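Local coordinates for (S)-ureidoglycine aminohydrolase (Escherichia coli, PDB 1RC6), which catalyses the manganese-dependent hydrolysis of (S)-ureidoglycine to (S)-ureidoglycolate and ammonia, a step in the anaerobic use of allantoin as a nitrogen source, at residues A[55-60]-A[199-204]; A[130-135]-A[177-182]; A[46-51]-A[61-66]. One frame throughout, in Å; residues are numbered along the deposited sequence.

Contacts 1 and 2 both join the N-terminal half of this two-cupin chain to the C-terminal half, whereas contact 3 stays within the N-terminal half. Contact 1 is partly buried and polar, a carboxylate received by a loop; contact 2 is buried and works through methionine sulfurs and methyls set against aromatic rings; contact 3, also buried, is an antiparallel strand pair held mainly by backbone hydrogen bonds. Strands 60-67 and 127-135 are sheet neighbours, so contacts 2 and 3 share a sheet. F59 of contact 1 stacks on Y132 of contact 2 and packs against S51 of contact 3, while S58 OG is hydrogen-bonded to R134 NH2.

Contact 1: A[55-60]-A[199-204]; sequences LGASFV and VQEHGA
Two hydrogen bonds, both from S58, grip OE2 of E201. The backbone N of S58 donates to OE2 at 3.1 Å, and OE2 receives it on its syn lone pair, the side of the other carboxylate oxygen, with an N-H...O angle of 157°. S58 OG donates to the same OE2 at 2.8 Å from above the carboxylate plane, and this hydroxyl has a further partner in R134 NH2. OG reaches its place by standing between the backbone N and the carbonyl carbon, so that one residue supplies both donors. The E201 side chain leaves the residue just before strand 202-208 with CG beside its own backbone N, bends at chi2 (149°), and meets F59 tip to tip. OE2 lies at the edge of the F59 ring, near its plane and 3.3 Å from CE1; carboxylate and ring planes are 62° apart. The arrangement spans the two halves of a bicupin, the loop between strands 46-49 and 60-67 of the first meeting the start of strand 202-208 and the residue before it in the second. An alanine here removes the carboxylate that takes both S58 donors, and would probably loosen the hold between loop and strand. F59 also reaches the second half at its tip, with CZ 4.2 Å from G203 CA, while A57 CB lies over one face of the ring and Y132 stacks on it. Next to G203, H202 turns away from the loop: its ND1 is hydrogen-bonded to S252 O, and by similarity it binds Mn(2+) together with E196, H198 and Q236.

Contact 2: A[130-135]-A[177-182]; sequences FLYKRR and FDMNMH
From strand 179-186, M179 points its CB at strand 127-135, where the nearest atom is R134 CD, 4.1 Å from that CB. CG takes the crowded position between the backbone N and the carbonyl carbon, and bends at chi2 and chi3 carry the chain over to Y132. SD lies 3.9 Å from Y132 CE1, oblique to the ring, and the terminal CE sits at the ring edge, near its plane and 3.5 Å from CE1. M181 treats the same tyrosine differently: its SD stands over the ring face, 4.6 Å from the centroid and 15° off the normal, while its CE meets F130 CE2 at 4.0 Å. Y132 thus takes one Met-aromatic contact over a face and a second obliquely. Its hydroxyl accepts from R134 NH1 at 2.8 Å, the oxygen lying in the guanidinium plane, which would steady the tip of the ring. D178 brings a negative charge near R134 without forming a salt bridge, its OD2 accepting instead from V137 N. With no backbone hydrogen bond between them, the segments 130-135 and 179-182 run antiparallel at 163°, their axes 10.3 Å apart, as befits facing sheets whose side chains fill the interface of a bicupin.

Contact 3: A[46-51]-A[61-66]; sequences DATILS and DYLVTL
I49 and Y62 lie side by side and point the same way, CG1 of the isoleucine 3.9 Å from CD2 of the tyrosine ring, which it meets obliquely. A47 and V64 continue this face of the sheet. On the other face T48 and L63 are likewise alongside each other, the threonine methyl CG2 lying 3.8 Å from L63 CB; D46 crosses T65 obliquely beside them. These pairings belong to a beta hairpin in the N-terminal cupin, where strand 60-67 lies between strands 46-49 and 127-135, and A47 is hydrogen-bonded through its backbone to N37. I49-Y62 and A47-V64 are non-hydrogen-bonded pairs, whereas T48-L63 and D46-T65 are hydrogen-bonded, T48 N reaching L63 O at 3.0 Å nearly along the C=O axis. Past the strand end L50 still donates its N to D61 O, and its side chain crosses that of L63 obliquely, with CD1 4.1 Å from L63 CB. D61 holds CG in the crowded position between its backbone N and carbonyl carbon (chi1 52°), which swings the carboxylate toward S51, whose N donates a hydrogen bond to OD2 at 2.6 Å, nearly along the C-O axis. The other oxygen, OD1, is hydrogen-bonded to Y227 OH, as is S51 OG.

Contact 1: A[55-60]-A[199-204]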
ATOM      1  N   LEU A  55       4.540  -8.360  12.800  1.00 43.15           N
ATOM      2  CA  LEU A  55       3.868  -9.298  11.927  1.00 39.85           C
ATOM      3  C   LEU A  55       4.944  -9.929  11.055  1.00 37.88           C
ATOM      4  O   LEU A  55       4.680 -10.861  10.304  1.00 36.43           O
ATOM      5  CB  LEU A  55       2.862  -8.565  11.043  1.00 38.49           C
ATOM      6  CG  LEU A  55       1.615  -9.333  10.598  1.00 36.22           C
ATOM      7  CD1 LEU A  55       1.100  -8.786   9.274  1.00 34.63           C
ATOM      8  CD2 LEU A  55       1.955 -10.790  10.445  1.00 38.30           C
ATOM      9  N   GLY A  56       6.159  -9.399  11.151  1.00 34.18           N
ATOM     10  CA  GLY A  56       7.254  -9.921  10.357  1.00 34.04           C
ATOM     11  C   GLY A  56       7.725  -8.976   9.264  1.00 33.70           C
ATOM     12  O   GLY A  56       8.818  -9.135   8.720  1.00 33.83           O
ATOM     13  N   ALA A  57       6.905  -7.981   8.947  1.00 32.81           N
ATOM     14  CA  ALA A  57       7.241  -7.021   7.906  1.00 32.19           C
ATOM     15  C   ALA A  57       8.389  -6.117   8.312  1.00 32.51           C
ATOM     16  O   ALA A  57       8.635  -5.896   9.500  1.00 31.37           O
ATOM     17  CB  ALA A  57       6.024  -6.184   7.565  1.00 35.66           C
ATOM     18  N   SER A  58       9.097  -5.605   7.311  1.00 37.40           N
ATOM     19  CA  SER A  58      10.214  -4.707   7.549  1.00 37.88           C
ATOM     20  C   SER A  58       9.747  -3.315   7.157  1.00 38.74           C
ATOM     21  O   SER A  58      10.523  -2.493   6.674  1.00 40.87           O
ATOM     22  CB  SER A  58      11.420  -5.120   6.705  1.00 34.52           C
ATOM     23  OG  SER A  58      11.119  -5.052   5.321  1.00 38.40           O
ATOM     24  N   PHE A  59       8.455  -3.074   7.353  1.00 39.25           N
ATOM     25  CA  PHE A  59       7.833  -1.794   7.051  1.00 34.95           C
ATOM     26  C   PHE A  59       6.560  -1.696   7.858  1.00 35.17           C
ATOM     27  O   PHE A  59       6.169  -2.651   8.532  1.00 35.64           O
ATOM     28  CB  PHE A  59       7.481  -1.694   5.566  1.00 30.20           C
ATOM     29  CG  PHE A  59       6.584  -2.812   5.066  1.00 28.29           C
ATOM     30  CD1 PHE A  59       7.128  -4.000   4.578  1.00 26.41           C
ATOM     31  CD2 PHE A  59       5.196  -2.673   5.080  1.00 26.37           C
ATOM     32  CE1 PHE A  59       6.306  -5.027   4.110  1.00 23.36           C
ATOM     33  CE2 PHE A  59       4.367  -3.695   4.617  1.00 23.02           C
ATOM     34  CZ  PHE A  59       4.927  -4.874   4.132  1.00 24.84           C
ATOM     35  N   VAL A  60       5.921  -0.536   7.816  1.00 29.64           N
ATOM     36  CA  VAL A  60       4.654  -0.355   8.504  1.00 26.15           C
ATOM     37  C   VAL A  60       3.785   0.328   7.489  1.00 26.53           C
ATOM     38  O   VAL A  60       4.215   1.314   6.904  1.00 28.91           O
ATOM     39  CB  VAL A  60       4.749   0.581   9.708  1.00 20.37           C
ATOM     40  CG1 VAL A  60       3.400   0.649  10.385  1.00 15.74           C
ATOM     41  CG2 VAL A  60       5.820   0.110  10.679  1.00 18.36           C
ATOM     42  N   VAL A 199      11.779 -13.857  -1.736  1.00 72.59           N
ATOM     43  CA  VAL A 199      12.480 -13.652  -0.471  1.00 70.91           C
ATOM     44  C   VAL A 199      11.942 -12.335   0.101  1.00 70.90           C
ATOM     45  O   VAL A 199      11.938 -12.118   1.315  1.00 70.90           O
ATOM     46  CB  VAL A 199      14.016 -13.517  -0.682  1.00 75.74           C
ATOM     47  CG1 VAL A 199      14.686 -12.978   0.582  1.00 72.72           C
ATOM     48  CG2 VAL A 199      14.611 -14.867  -1.048  1.00 73.58           C
ATOM     49  N   GLN A 200      11.477 -11.460  -0.790  1.00 72.82           N
ATOM     50  CA  GLN A 200      10.943 -10.166  -0.386  1.00 73.21           C
ATOM     51  C   GLN A 200       9.479 -10.225   0.027  1.00 69.93           C
ATOM     52  O   GLN A 200       8.666 -10.916  -0.594  1.00 70.61           O
ATOM     53  CB  GLN A 200      11.097  -9.126  -1.512  1.00 87.41           C
ATOM     54  CG  GLN A 200      11.910  -9.561  -2.733  1.00 99.58           C
ATOM     55  CD  GLN A 200      11.145 -10.504  -3.653  1.00106.63           C
ATOM     56  OE1 GLN A 200      10.038 -10.192  -4.103  1.00111.05           O
ATOM     57  NE2 GLN A 200      11.736 -11.662  -3.941  1.00109.68           N
ATOM     58  N   GLU A 201       9.157  -9.482   1.080  1.00 69.37           N
ATOM     59  CA  GLU A 201       7.796  -9.403   1.597  1.00 66.57           C
ATOM     60  C   GLU A 201       6.935  -8.605   0.620  1.00 63.51           C
ATOM     61  O   GLU A 201       7.434  -8.016  -0.340  1.00 62.71           O
ATOM     62  CB  GLU A 201       7.781  -8.666   2.931  1.00 61.51           C
ATOM     63  CG  GLU A 201       8.819  -9.111   3.929  1.00 59.64           C
ATOM     64  CD  GLU A 201       9.260  -7.969   4.831  1.00 59.17           C
ATOM     65  OE1 GLU A 201       9.844  -8.247   5.894  1.00 60.38           O
ATOM     66  OE2 GLU A 201       9.037  -6.792   4.473  1.00 59.20           O
ATOM     67  N   HIS A 202       5.639  -8.579   0.883  1.00 50.54           N
ATOM     68  CA  HIS A 202       4.717  -7.824   0.060  1.00 49.50           C
ATOM     69  C   HIS A 202       3.563  -7.398   0.945  1.00 44.16           C
ATOM     70  O   HIS A 202       3.209  -8.096   1.892  1.00 46.10           O
ATOM     71  CB  HIS A 202       4.181  -8.671  -1.105  1.00 69.32           C
ATOM     72  CG  HIS A 202       5.186  -8.919  -2.184  1.00 78.56           C
ATOM     73  ND1 HIS A 202       5.903  -7.903  -2.781  1.00 84.02           N
ATOM     74  CD2 HIS A 202       5.598 -10.065  -2.775  1.00 83.89           C
ATOM     75  CE1 HIS A 202       6.715  -8.413  -3.691  1.00 86.99           C
ATOM     76  NE2 HIS A 202       6.549  -9.723  -3.708  1.00 87.89           N
ATOM     77  N   GLY A 203       2.999  -6.238   0.647  1.00 38.76           N
ATOM     78  CA  GLY A 203       1.865  -5.747   1.397  1.00 34.81           C
ATOM     79  C   GLY A 203       0.878  -5.339   0.326  1.00 32.58           C
ATOM     80  O   GLY A 203       1.138  -4.402  -0.416  1.00 32.91           O
ATOM     81  N   ALA A 204      -0.243  -6.032   0.208  1.00 26.92           N
ATOM     82  CA  ALA A 204      -1.182  -5.662  -0.829  1.00 25.34           C
ATOM     83  C   ALA A 204      -2.529  -5.263  -0.282  1.00 26.09           C
ATOM     84  O   ALA A 204      -3.038  -5.863   0.667  1.00 26.13           O
ATOM     85  CB  ALA A 204      -1.343  -6.798  -1.807  1.00 31.18           C
TER

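Contact 2: A[130-135]-A[177-182]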
ATOM      1  N   PHE A 130      -3.851   5.395   1.479  1.00 33.87           N
ATOM      2  CA  PHE A 130      -3.046   4.214   1.800  1.00 32.34           C
ATOM      3  C   PHE A 130      -1.658   4.743   2.128  1.00 31.87           C
ATOM      4  O   PHE A 130      -1.052   5.418   1.305  1.00 31.80           O
ATOM      5  CB  PHE A 130      -2.933   3.268   0.612  1.00 29.33           C
ATOM      6  CG  PHE A 130      -1.965   2.138   0.840  1.00 29.19           C
ATOM      7  CD1 PHE A 130      -2.239   1.150   1.775  1.00 30.52           C
ATOM      8  CD2 PHE A 130      -0.757   2.095   0.164  1.00 29.19           C
ATOM      9  CE1 PHE A 130      -1.325   0.141   2.034  1.00 30.21           C
ATOM     10  CE2 PHE A 130       0.170   1.094   0.413  1.00 28.78           C
ATOM     11  CZ  PHE A 130      -0.113   0.113   1.350  1.00 30.16           C
ATOM     12  N   LEU A 131      -1.154   4.440   3.319  1.00 24.00           N
ATOM     13  CA  LEU A 131       0.156   4.920   3.748  1.00 22.78           C
ATOM     14  C   LEU A 131       1.157   3.820   3.943  1.00 21.76           C
ATOM     15  O   LEU A 131       0.793   2.703   4.304  1.00 21.87           O
ATOM     16  CB  LEU A 131       0.041   5.699   5.051  1.00 35.03           C
ATOM     17  CG  LEU A 131      -0.214   7.194   4.903  1.00 37.71           C
ATOM     18  CD1 LEU A 131      -0.302   7.793   6.286  1.00 40.72           C
ATOM     19  CD2 LEU A 131       0.905   7.854   4.079  1.00 37.53           C
ATOM     20  N   TYR A 132       2.429   4.160   3.749  1.00 25.59           N
ATOM     21  CA  TYR A 132       3.500   3.195   3.871  1.00 26.26           C
ATOM     22  C   TYR A 132       4.798   3.861   4.270  1.00 28.34           C
ATOM     23  O   TYR A 132       5.099   4.966   3.820  1.00 29.83           O
ATOM     24  CB  TYR A 132       3.677   2.485   2.532  1.00 23.87           C
ATOM     25  CG  TYR A 132       4.829   1.509   2.462  1.00 26.62           C
ATOM     26  CD1 TYR A 132       6.136   1.950   2.291  1.00 25.63           C
ATOM     27  CD2 TYR A 132       4.605   0.132   2.525  1.00 26.97           C
ATOM     28  CE1 TYR A 132       7.192   1.037   2.170  1.00 26.74           C
ATOM     29  CE2 TYR A 132       5.653  -0.780   2.411  1.00 25.36           C
ATOM     30  CZ  TYR A 132       6.939  -0.324   2.227  1.00 26.35           C
ATOM     31  OH  TYR A 132       7.965  -1.229   2.039  1.00 26.32           O
ATOM     32  N   LYS A 133       5.570   3.195   5.119  1.00 26.90           N
ATOM     33  CA  LYS A 133       6.850   3.739   5.537  1.00 27.65           C
ATOM     34  C   LYS A 133       7.800   2.602   5.861  1.00 28.24           C
ATOM     35  O   LYS A 133       7.372   1.533   6.268  1.00 30.23           O
ATOM     36  CB  LYS A 133       6.691   4.627   6.768  1.00 26.32           C
ATOM     37  CG  LYS A 133       6.361   3.863   8.051  1.00 25.23           C
ATOM     38  CD  LYS A 133       6.469   4.750   9.288  1.00 22.24           C
ATOM     39  CE  LYS A 133       6.109   3.983  10.538  1.00 18.79           C
ATOM     40  NZ  LYS A 133       6.264   4.789  11.777  1.00 18.54           N
ATOM     41  N   ARG A 134       9.091   2.835   5.662  1.00 24.17           N
ATOM     42  CA  ARG A 134      10.122   1.844   5.966  1.00 26.86           C
ATOM     43  C   ARG A 134      11.423   2.592   6.221  1.00 29.38           C
ATOM     44  O   ARG A 134      11.535   3.776   5.912  1.00 30.12           O
ATOM     45  CB  ARG A 134      10.325   0.858   4.808  1.00 26.25           C
ATOM     46  CG  ARG A 134      11.032   1.432   3.615  1.00 24.33           C
ATOM     47  CD  ARG A 134      11.239   0.405   2.515  1.00 28.32           C
ATOM     48  NE  ARG A 134      12.105  -0.700   2.927  1.00 29.27           N
ATOM     49  CZ  ARG A 134      11.672  -1.944   3.129  1.00 29.89           C
ATOM     50  NH1 ARG A 134      10.385  -2.241   2.955  1.00 30.50           N
ATOM     51  NH2 ARG A 134      12.516  -2.887   3.521  1.00 25.10           N
ATOM     52  N   ARG A 135      12.398   1.904   6.799  1.00 38.58           N
ATOM     53  CA  ARG A 135      13.679   2.520   7.069  1.00 44.15           C
ATOM     54  C   ARG A 135      14.541   2.372   5.814  1.00 42.02           C
ATOM     55  O   ARG A 135      14.907   1.263   5.410  1.00 45.46           O
ATOM     56  CB  ARG A 135      14.330   1.863   8.289  1.00 45.99           C
ATOM     57  CG  ARG A 135      15.630   2.511   8.730  1.00 62.75           C
ATOM     58  CD  ARG A 135      15.744   2.515  10.249  1.00 76.83           C
ATOM     59  NE  ARG A 135      15.612   1.182  10.842  1.00 85.25           N
ATOM     60  CZ  ARG A 135      15.573   0.939  12.151  1.00 87.71           C
ATOM     61  NH1 ARG A 135      15.656   1.938  13.022  1.00 87.63           N
ATOM     62  NH2 ARG A 135      15.447  -0.306  12.596  1.00 87.83           N
ATOM     63  N   PHE A 177      16.772   4.081  -5.302  1.00 30.44           N
ATOM     64  CA  PHE A 177      15.583   3.573  -4.640  1.00 32.41           C
ATOM     65  C   PHE A 177      15.802   2.148  -4.142  1.00 33.34           C
ATOM     66  O   PHE A 177      16.386   1.318  -4.830  1.00 34.20           O
ATOM     67  CB  PHE A 177      14.392   3.625  -5.591  1.00 29.83           C
ATOM     68  CG  PHE A 177      13.889   5.017  -5.856  1.00 32.32           C
ATOM     69  CD1 PHE A 177      12.762   5.500  -5.204  1.00 34.22           C
ATOM     70  CD2 PHE A 177      14.571   5.862  -6.724  1.00 32.83           C
ATOM     71  CE1 PHE A 177      12.327   6.806  -5.411  1.00 35.68           C
ATOM     72  CE2 PHE A 177      14.147   7.156  -6.936  1.00 31.97           C
ATOM     73  CZ  PHE A 177      13.024   7.632  -6.281  1.00 35.68           C
ATOM     74  N   ASP A 178      15.330   1.884  -2.928  1.00 31.74           N
ATOM     75  CA  ASP A 178      15.462   0.578  -2.317  1.00 30.22           C
ATOM     76  C   ASP A 178      14.085  -0.081  -2.173  1.00 29.27           C
ATOM     77  O   ASP A 178      13.915  -1.015  -1.397  1.00 28.62           O
ATOM     78  CB  ASP A 178      16.130   0.722  -0.950  1.00 31.02           C
ATOM     79  CG  ASP A 178      15.251   1.434   0.057  1.00 31.25           C
ATOM     80  OD1 ASP A 178      14.174   1.937  -0.330  1.00 31.73           O
ATOM     81  OD2 ASP A 178      15.647   1.494   1.244  1.00 33.11           O
ATOM     82  N   MET A 179      13.102   0.413  -2.919  1.00 28.21           N
ATOM     83  CA  MET A 179      11.759  -0.152  -2.859  1.00 28.80           C
ATOM     84  C   MET A 179      10.970   0.299  -4.064  1.00 29.53           C
ATOM     85  O   MET A 179      11.463   1.061  -4.884  1.00 29.80           O
ATOM     86  CB  MET A 179      11.025   0.318  -1.607  1.00 33.91           C
ATOM     87  CG  MET A 179      10.914   1.816  -1.539  1.00 34.67           C
ATOM     88  SD  MET A 179       9.396   2.400  -0.784  1.00 37.45           S
ATOM     89  CE  MET A 179       9.937   2.698   0.750  1.00 34.26           C
ATOM     90  N   ASN A 180       9.741  -0.187  -4.168  1.00 39.17           N
ATOM     91  CA  ASN A 180       8.868   0.203  -5.254  1.00 38.85           C
ATOM     92  C   ASN A 180       7.443  -0.201  -4.916  1.00 39.69           C
ATOM     93  O   ASN A 180       7.229  -1.112  -4.127  1.00 42.01           O
ATOM     94  CB  ASN A 180       9.315  -0.445  -6.557  1.00 31.59           C
ATOM     95  CG  ASN A 180       8.945   0.389  -7.780  1.00 34.30           C
ATOM     96  OD1 ASN A 180       9.557   0.261  -8.840  1.00 35.20           O
ATOM     97  ND2 ASN A 180       7.940   1.238  -7.639  1.00 33.29           N
ATOM     98  N   MET A 181       6.476   0.512  -5.481  1.00 29.23           N
ATOM     99  CA  MET A 181       5.066   0.220  -5.262  1.00 30.53           C
ATOM    100  C   MET A 181       4.504  -0.174  -6.625  1.00 31.91           C
ATOM    101  O   MET A 181       4.871   0.411  -7.645  1.00 33.80           O
ATOM    102  CB  MET A 181       4.318   1.457  -4.736  1.00 35.43           C
ATOM    103  CG  MET A 181       4.706   1.947  -3.340  1.00 35.19           C
ATOM    104  SD  MET A 181       4.220   0.868  -1.953  1.00 36.32           S
ATOM    105  CE  MET A 181       2.722   0.177  -2.578  1.00 37.49           C
ATOM    106  N   HIS A 182       3.634  -1.171  -6.656  1.00 37.71           N
ATOM    107  CA  HIS A 182       3.058  -1.596  -7.924  1.00 39.38           C
ATOM    108  C   HIS A 182       1.554  -1.779  -7.805  1.00 39.85           C
ATOM    109  O   HIS A 182       1.026  -1.970  -6.716  1.00 39.43           O
ATOM    110  CB  HIS A 182       3.659  -2.932  -8.387  1.00 34.68           C
ATOM    111  CG  HIS A 182       5.144  -2.922  -8.526  1.00 33.62           C
ATOM    112  ND1 HIS A 182       5.990  -3.153  -7.465  1.00 36.86           N
ATOM    113  CD2 HIS A 182       5.937  -2.714  -9.600  1.00 34.37           C
ATOM    114  CE1 HIS A 182       7.243  -3.091  -7.881  1.00 37.52           C
ATOM    115  NE2 HIS A 182       7.238  -2.826  -9.175  1.00 35.79           N
TER

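Contact 3: A[46-51]-A[61-66]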
ATOM      1  N   ASP A  46      -9.925   8.169  10.560  1.00 35.28           N
ATOM      2  CA  ASP A  46      -9.774   6.854  11.167  1.00 35.17           C
ATOM      3  C   ASP A  46      -8.524   6.192  10.599  1.00 33.68           C
ATOM      4  O   ASP A  46      -8.451   5.918   9.402  1.00 32.85           O
ATOM      5  CB  ASP A  46     -10.988   5.972  10.866  1.00 42.03           C
ATOM      6  CG  ASP A  46     -12.279   6.562  11.383  1.00 42.29           C
ATOM      7  OD1 ASP A  46     -12.244   7.123  12.496  1.00 41.57           O
ATOM      8  OD2 ASP A  46     -13.317   6.455  10.682  1.00 42.62           O
ATOM      9  N   ALA A  47      -7.534   5.950  11.449  1.00 34.20           N
ATOM     10  CA  ALA A  47      -6.314   5.305  10.975  1.00 34.46           C
ATOM     11  C   ALA A  47      -6.260   3.872  11.458  1.00 33.68           C
ATOM     12  O   ALA A  47      -6.523   3.568  12.621  1.00 34.56           O
ATOM     13  CB  ALA A  47      -5.075   6.056  11.449  1.00 38.90           C
ATOM     14  N   THR A  48      -5.930   2.976  10.549  1.00 31.13           N
ATOM     15  CA  THR A  48      -5.834   1.591  10.915  1.00 31.84           C
ATOM     16  C   THR A  48      -4.526   1.001  10.408  1.00 27.83           C
ATOM     17  O   THR A  48      -4.304   0.858   9.212  1.00 28.74           O
ATOM     18  CB  THR A  48      -7.063   0.818  10.391  1.00 43.80           C
ATOM     19  OG1 THR A  48      -6.722  -0.559  10.220  1.00 47.21           O
ATOM     20  CG2 THR A  48      -7.557   1.406   9.086  1.00 44.94           C
ATOM     21  N   ILE A  49      -3.644   0.710  11.351  1.00 27.59           N
ATOM     22  CA  ILE A  49      -2.341   0.119  11.064  1.00 27.68           C
ATOM     23  C   ILE A  49      -2.503  -1.306  10.509  1.00 27.59           C
ATOM     24  O   ILE A  49      -3.332  -2.076  10.998  1.00 25.14           O
ATOM     25  CB  ILE A  49      -1.507   0.069  12.340  1.00 23.76           C
ATOM     26  CG1 ILE A  49      -1.269   1.486  12.846  1.00 24.60           C
ATOM     27  CG2 ILE A  49      -0.212  -0.642  12.091  1.00 21.58           C
ATOM     28  CD1 ILE A  49      -0.754   1.539  14.265  1.00 21.44           C
ATOM     29  N   LEU A  50      -1.710  -1.645   9.491  1.00 26.41           N
ATOM     30  CA  LEU A  50      -1.768  -2.961   8.859  1.00 25.16           C
ATOM     31  C   LEU A  50      -0.515  -3.774   9.153  1.00 25.63           C
ATOM     32  O   LEU A  50      -0.372  -4.310  10.235  1.00 24.42           O
ATOM     33  CB  LEU A  50      -1.972  -2.794   7.356  1.00 20.32           C
ATOM     34  CG  LEU A  50      -3.229  -1.954   7.070  1.00 20.58           C
ATOM     35  CD1 LEU A  50      -3.404  -1.749   5.580  1.00 18.09           C
ATOM     36  CD2 LEU A  50      -4.444  -2.641   7.646  1.00 17.64           C
ATOM     37  N   SER A  51       0.398  -3.876   8.206  1.00 27.09           N
ATOM     38  CA  SER A  51       1.615  -4.626   8.469  1.00 27.17           C
ATOM     39  C   SER A  51       2.538  -3.869   9.438  1.00 30.80           C
ATOM     40  O   SER A  51       2.576  -2.637   9.453  1.00 31.97           O
ATOM     41  CB  SER A  51       2.350  -4.899   7.157  1.00 24.73           C
ATOM     42  OG  SER A  51       1.560  -5.694   6.286  1.00 25.56           O
ATOM     43  N   ASP A  61       2.592  -0.194   7.234  1.00 19.65           N
ATOM     44  CA  ASP A  61       1.719   0.473   6.279  1.00 19.50           C
ATOM     45  C   ASP A  61       0.365   0.729   6.913  1.00 19.56           C
ATOM     46  O   ASP A  61       0.030   0.124   7.936  1.00 18.67           O
ATOM     47  CB  ASP A  61       1.621  -0.303   4.961  1.00 26.26           C
ATOM     48  CG  ASP A  61       1.258  -1.749   5.150  1.00 29.49           C
ATOM     49  OD1 ASP A  61       1.292  -2.478   4.138  1.00 27.50           O
ATOM     50  OD2 ASP A  61       0.938  -2.158   6.294  1.00 34.46           O
ATOM     51  N   TYR A  62      -0.393   1.661   6.340  1.00 24.19           N
ATOM     52  CA  TYR A  62      -1.676   2.036   6.914  1.00 25.01           C
ATOM     53  C   TYR A  62      -2.773   2.255   5.902  1.00 27.33           C
ATOM     54  O   TYR A  62      -2.537   2.425   4.706  1.00 28.23           O
ATOM     55  CB  TYR A  62      -1.578   3.362   7.681  1.00 29.03           C
ATOM     56  CG  TYR A  62      -0.323   3.625   8.471  1.00 25.69           C
ATOM     57  CD1 TYR A  62       0.932   3.642   7.857  1.00 25.46           C
ATOM     58  CD2 TYR A  62      -0.391   3.885   9.838  1.00 27.45           C
ATOM     59  CE1 TYR A  62       2.095   3.906   8.595  1.00 27.25           C
ATOM     60  CE2 TYR A  62       0.762   4.153  10.582  1.00 29.34           C
ATOM     61  CZ  TYR A  62       1.994   4.163   9.957  1.00 29.60           C
ATOM     62  OH  TYR A  62       3.110   4.433  10.709  1.00 32.24           O
ATOM     63  N   LEU A  63      -3.988   2.278   6.422  1.00 26.51           N
ATOM     64  CA  LEU A  63      -5.166   2.556   5.635  1.00 28.96           C
ATOM     65  C   LEU A  63      -5.785   3.684   6.453  1.00 29.26           C
ATOM     66  O   LEU A  63      -6.012   3.534   7.650  1.00 30.91           O
ATOM     67  CB  LEU A  63      -6.084   1.347   5.587  1.00 42.19           C
ATOM     68  CG  LEU A  63      -7.285   1.449   4.645  1.00 50.78           C
ATOM     69  CD1 LEU A  63      -7.920   0.067   4.533  1.00 58.46           C
ATOM     70  CD2 LEU A  63      -8.305   2.465   5.165  1.00 54.19           C
ATOM     71  N   VAL A  64      -6.030   4.825   5.827  1.00 22.34           N
ATOM     72  CA  VAL A  64      -6.580   5.942   6.566  1.00 20.19           C
ATOM     73  C   VAL A  64      -7.702   6.638   5.824  1.00 23.79           C
ATOM     74  O   VAL A  64      -7.516   7.112   4.696  1.00 22.92           O
ATOM     75  CB  VAL A  64      -5.483   6.995   6.875  1.00 16.28           C
ATOM     76  CG1 VAL A  64      -6.023   8.046   7.829  1.00 11.61           C
ATOM     77  CG2 VAL A  64      -4.251   6.316   7.460  1.00 13.34           C
ATOM     78  N   THR A  65      -8.878   6.692   6.436  1.00 34.51           N
ATOM     79  CA  THR A  65      -9.970   7.401   5.790  1.00 39.27           C
ATOM     80  C   THR A  65     -10.008   8.791   6.440  1.00 38.04           C
ATOM     81  O   THR A  65     -10.131   8.938   7.669  1.00 37.96           O
ATOM     82  CB  THR A  65     -11.333   6.689   5.962  1.00 36.47           C
ATOM     83  OG1 THR A  65     -11.867   6.996   7.250  1.00 45.62           O
ATOM     84  CG2 THR A  65     -11.173   5.182   5.820  1.00 41.06           C
ATOM     85  N   LEU A  66      -9.878   9.806   5.594  1.00 28.79           N
ATOM     86  CA  LEU A  66      -9.871  11.187   6.040  1.00 27.64           C
ATOM     87  C   LEU A  66     -11.245  11.805   6.052  1.00 27.27           C
ATOM     88  O   LEU A  66     -11.951  11.800   5.045  1.00 24.86           O
ATOM     89  CB  LEU A  66      -8.968  12.002   5.128  1.00 26.18           C
ATOM     90  CG  LEU A  66      -7.597  11.350   4.928  1.00 25.33           C
ATOM     91  CD1 LEU A  66      -6.927  11.960   3.712  1.00 21.99           C
ATOM     92  CD2 LEU A  66      -6.745  11.507   6.202  1.00 20.58           C
TER